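Putative PadR-family transcriptional regulatory protein (Bacteroides fragilis, PDB 5H20) probably regulates transcription as a PadR-like factor, binding DNA through a winged helix-turn-helix domain. Local coordinates at residues A[27-30]-A[31-34]. Residues are numbered along the deposited sequence; the frame is centred on the assembly and turned at random.
Sequences PAYA and SDII. With GLC (alpha-D-glucopyranose), chain E.
Asp32 and Tyr29 stand side by side at the start of helix 30-39, their side chains pointing the same way and the ring and carboxylate planes 54° apart. Tyr29 is the N-cap residue, and the carboxylate three residues on folds back to accept its N-H, as in one half of a capping box: Tyr29 N donates to Asp32 OD2 over 2.9 Å, reaching that oxygen on its anti side and well out of the carboxylate plane. The Asp32 torsion, with CG anti to the carbonyl carbon (chi1 -57°), lays the carboxylate beside its own backbone N and back toward Tyr29, where OD2 also approaches Tyr29 CD2, at 3.3 Å. Asp32 CB packs on the methyl group of Ala28, 3.6 Å from Ala28 CB. In the opposite direction, Tyr29 O takes two backbone donors. Asp32 N comes from above the carbonyl plane in a bent bond of 2.8 Å, whereas Ile33 N lies within that plane; Ile34 N to Ala30 O then continues the helical pattern.

The N-H groups of Ala30 and Ser31 belong to the first turn, with no helical C=O before them, and can serve the bound glucose. Ala30 N gives a bond of 2.9 Å to O3 of the sugar, and Ser31 N one of 2.8 Å to O2. A chi1 of 54° brings Ser31 OG to the same O2 hydroxyl, which is thus gripped twice by one residue.

Helices 30-39 and 46-58 are consistent with the helix-turn-helix of the PadR family, with strands 62-67 and 75-80 as its wing. From strand 75-80, Lys76 O also bonds the glucose, Arg75 makes a cation-pi contact with the Tyr29 ring, Tyr77 meets that ring edge-to-face, and Tyr78 pairs with the Ala28 backbone. Buried Ile33 packs on Leu22 and Leu23 of helix 5-23 and buried Ala30 on Leu49 of helix 46-58, which Ile34 also touches.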
ATOM      1  N   PRO A  27     -11.590 -16.548  -9.881  1.00 71.05           N
ATOM      2  CA  PRO A  27     -10.423 -17.351  -9.515  1.00 67.68           C
ATOM      3  C   PRO A  27      -9.512 -17.520 -10.734  1.00 66.77           C
ATOM      4  O   PRO A  27      -9.977 -17.374 -11.868  1.00 69.17           O
ATOM      5  CB  PRO A  27     -11.029 -18.690  -9.092  1.00 69.41           C
ATOM      6  CG  PRO A  27     -12.351 -18.762  -9.795  1.00 72.68           C
ATOM      7  CD  PRO A  27     -12.840 -17.340  -9.823  1.00 74.14           C
ATOM      8  N   ALA A  28      -8.229 -17.797 -10.509  1.00 64.20           N
ATOM      9  CA  ALA A  28      -7.248 -17.809 -11.600  1.00 63.55           C
ATOM     10  C   ALA A  28      -5.956 -18.546 -11.267  1.00 61.76           C
ATOM     11  O   ALA A  28      -5.554 -18.616 -10.104  1.00 60.17           O
ATOM     12  CB  ALA A  28      -6.931 -16.382 -12.041  1.00 63.85           C
ATOM     13  N   TYR A  29      -5.339 -19.108 -12.307  1.00 62.56           N
ATOM     14  CA  TYR A  29      -3.963 -19.583 -12.261  1.00 62.36           C
ATOM     15  C   TYR A  29      -3.055 -18.355 -12.250  1.00 61.39           C
ATOM     16  O   TYR A  29      -3.431 -17.282 -12.760  1.00 61.40           O
ATOM     17  CB  TYR A  29      -3.634 -20.460 -13.485  1.00 65.21           C
ATOM     18  CG  TYR A  29      -4.496 -21.712 -13.686  1.00 66.74           C
ATOM     19  CD1 TYR A  29      -4.349 -22.839 -12.861  1.00 67.50           C
ATOM     20  CD2 TYR A  29      -5.431 -21.774 -14.721  1.00 68.44           C
ATOM     21  CE1 TYR A  29      -5.125 -23.979 -13.057  1.00 69.80           C
ATOM     22  CE2 TYR A  29      -6.214 -22.910 -14.920  1.00 70.43           C
ATOM     23  CZ  TYR A  29      -6.049 -24.008 -14.090  1.00 70.98           C
ATOM     24  OH  TYR A  29      -6.823 -25.125 -14.279  1.00 73.83           O
ATOM     25  N   ALA A  30      -1.868 -18.501 -11.665  1.00 60.85           N
ATOM     26  CA  ALA A  30      -0.832 -17.470 -11.725  1.00 60.28           C
ATOM     27  C   ALA A  30      -0.605 -16.904 -13.143  1.00 62.01           C
ATOM     28  O   ALA A  30      -0.479 -15.692 -13.312  1.00 61.73           O
ATOM     29  CB  ALA A  30       0.471 -17.990 -11.129  1.00 61.10           C
ATOM     30  N   SER A  31      -0.572 -17.793 -14.136  1.00 64.52           N
ATOM     31  CA  SER A  31      -0.523 -17.448 -15.565  1.00 67.20           C
ATOM     32  C   SER A  31      -1.690 -16.584 -16.057  1.00 67.23           C
ATOM     33  O   SER A  31      -1.516 -15.816 -17.001  1.00 70.42           O
ATOM     34  CB  SER A  31      -0.432 -18.713 -16.424  1.00 70.06           C
ATOM     35  OG  SER A  31      -1.495 -19.614 -16.103  1.00 69.67           O
ATOM     36  N   ASP A  32      -2.872 -16.721 -15.447  1.00 65.32           N
ATOM     37  CA  ASP A  32      -4.000 -15.841 -15.793  1.00 66.01           C
ATOM     38  C   ASP A  32      -3.765 -14.450 -15.225  1.00 64.53           C
ATOM     39  O   ASP A  32      -4.096 -13.459 -15.869  1.00 67.01           O
ATOM     40  CB  ASP A  32      -5.349 -16.382 -15.290  1.00 65.19           C
ATOM     41  CG  ASP A  32      -5.661 -17.773 -15.807  1.00 66.62           C
ATOM     42  OD1 ASP A  32      -5.415 -18.024 -17.007  1.00 69.65           O
ATOM     43  OD2 ASP A  32      -6.174 -18.611 -15.016  1.00 65.29           O
ATOM     44  N   ILE A  33      -3.218 -14.400 -14.011  1.00 61.31           N
ATOM     45  CA  ILE A  33      -2.883 -13.151 -13.332  1.00 60.36           C
ATOM     46  C   ILE A  33      -1.830 -12.393 -14.141  1.00 62.27           C
ATOM     47  O   ILE A  33      -2.030 -11.215 -14.446  1.00 63.69           O
ATOM     48  CB  ILE A  33      -2.434 -13.359 -11.860  1.00 57.40           C
ATOM     49  CG1 ILE A  33      -3.610 -13.860 -11.018  1.00 56.42           C
ATOM     50  CG2 ILE A  33      -1.880 -12.056 -11.265  1.00 57.03           C
ATOM     51  CD1 ILE A  33      -3.216 -14.469  -9.686  1.00 54.84           C
ATOM     52  N   ILE A  34      -0.750 -13.094 -14.507  1.00 62.76           N
ATOM     53  CA  ILE A  34       0.327 -12.550 -15.351  1.00 65.88           C
ATOM     54  C   ILE A  34      -0.253 -11.983 -16.655  1.00 69.97           C
ATOM     55  O   ILE A  34       0.111 -10.871 -17.059  1.00 72.75           O
ATOM     56  CB  ILE A  34       1.465 -13.591 -15.609  1.00 66.69           C
ATOM     57  CG1 ILE A  34       2.226 -13.883 -14.304  1.00 63.97           C
ATOM     58  CG2 ILE A  34       2.437 -13.127 -16.714  1.00 70.52           C
ATOM     59  CD1 ILE A  34       2.972 -15.230 -14.282  1.00 65.40           C
TER
HETATM   60  C1  GLC E 204       0.824 -22.696 -13.607  1.00 79.09           C
HETATM   61  C2  GLC E 204      -0.179 -21.762 -12.929  1.00 79.07           C
HETATM   62  C3  GLC E 204       0.144 -21.437 -11.464  1.00 80.41           C
HETATM   63  C4  GLC E 204       0.946 -22.498 -10.704  1.00 85.70           C
HETATM   64  C5  GLC E 204       2.124 -23.078 -11.505  1.00 87.30           C
HETATM   65  C6  GLC E 204       2.262 -24.583 -11.258  1.00 87.31           C
HETATM   66  O1  GLC E 204       1.022 -22.240 -14.949  1.00 76.82           O
HETATM   67  O2  GLC E 204      -0.235 -20.530 -13.657  1.00 74.53           O
HETATM   68  O3  GLC E 204      -1.076 -21.176 -10.758  1.00 72.63           O
HETATM   69  O4  GLC E 204       1.468 -21.909  -9.504  1.00 89.28           O
HETATM   70  O5  GLC E 204       2.093 -22.755 -12.921  1.00 85.43           O
HETATM   71  O6  GLC E 204       2.823 -24.804  -9.955  1.00 89.94           O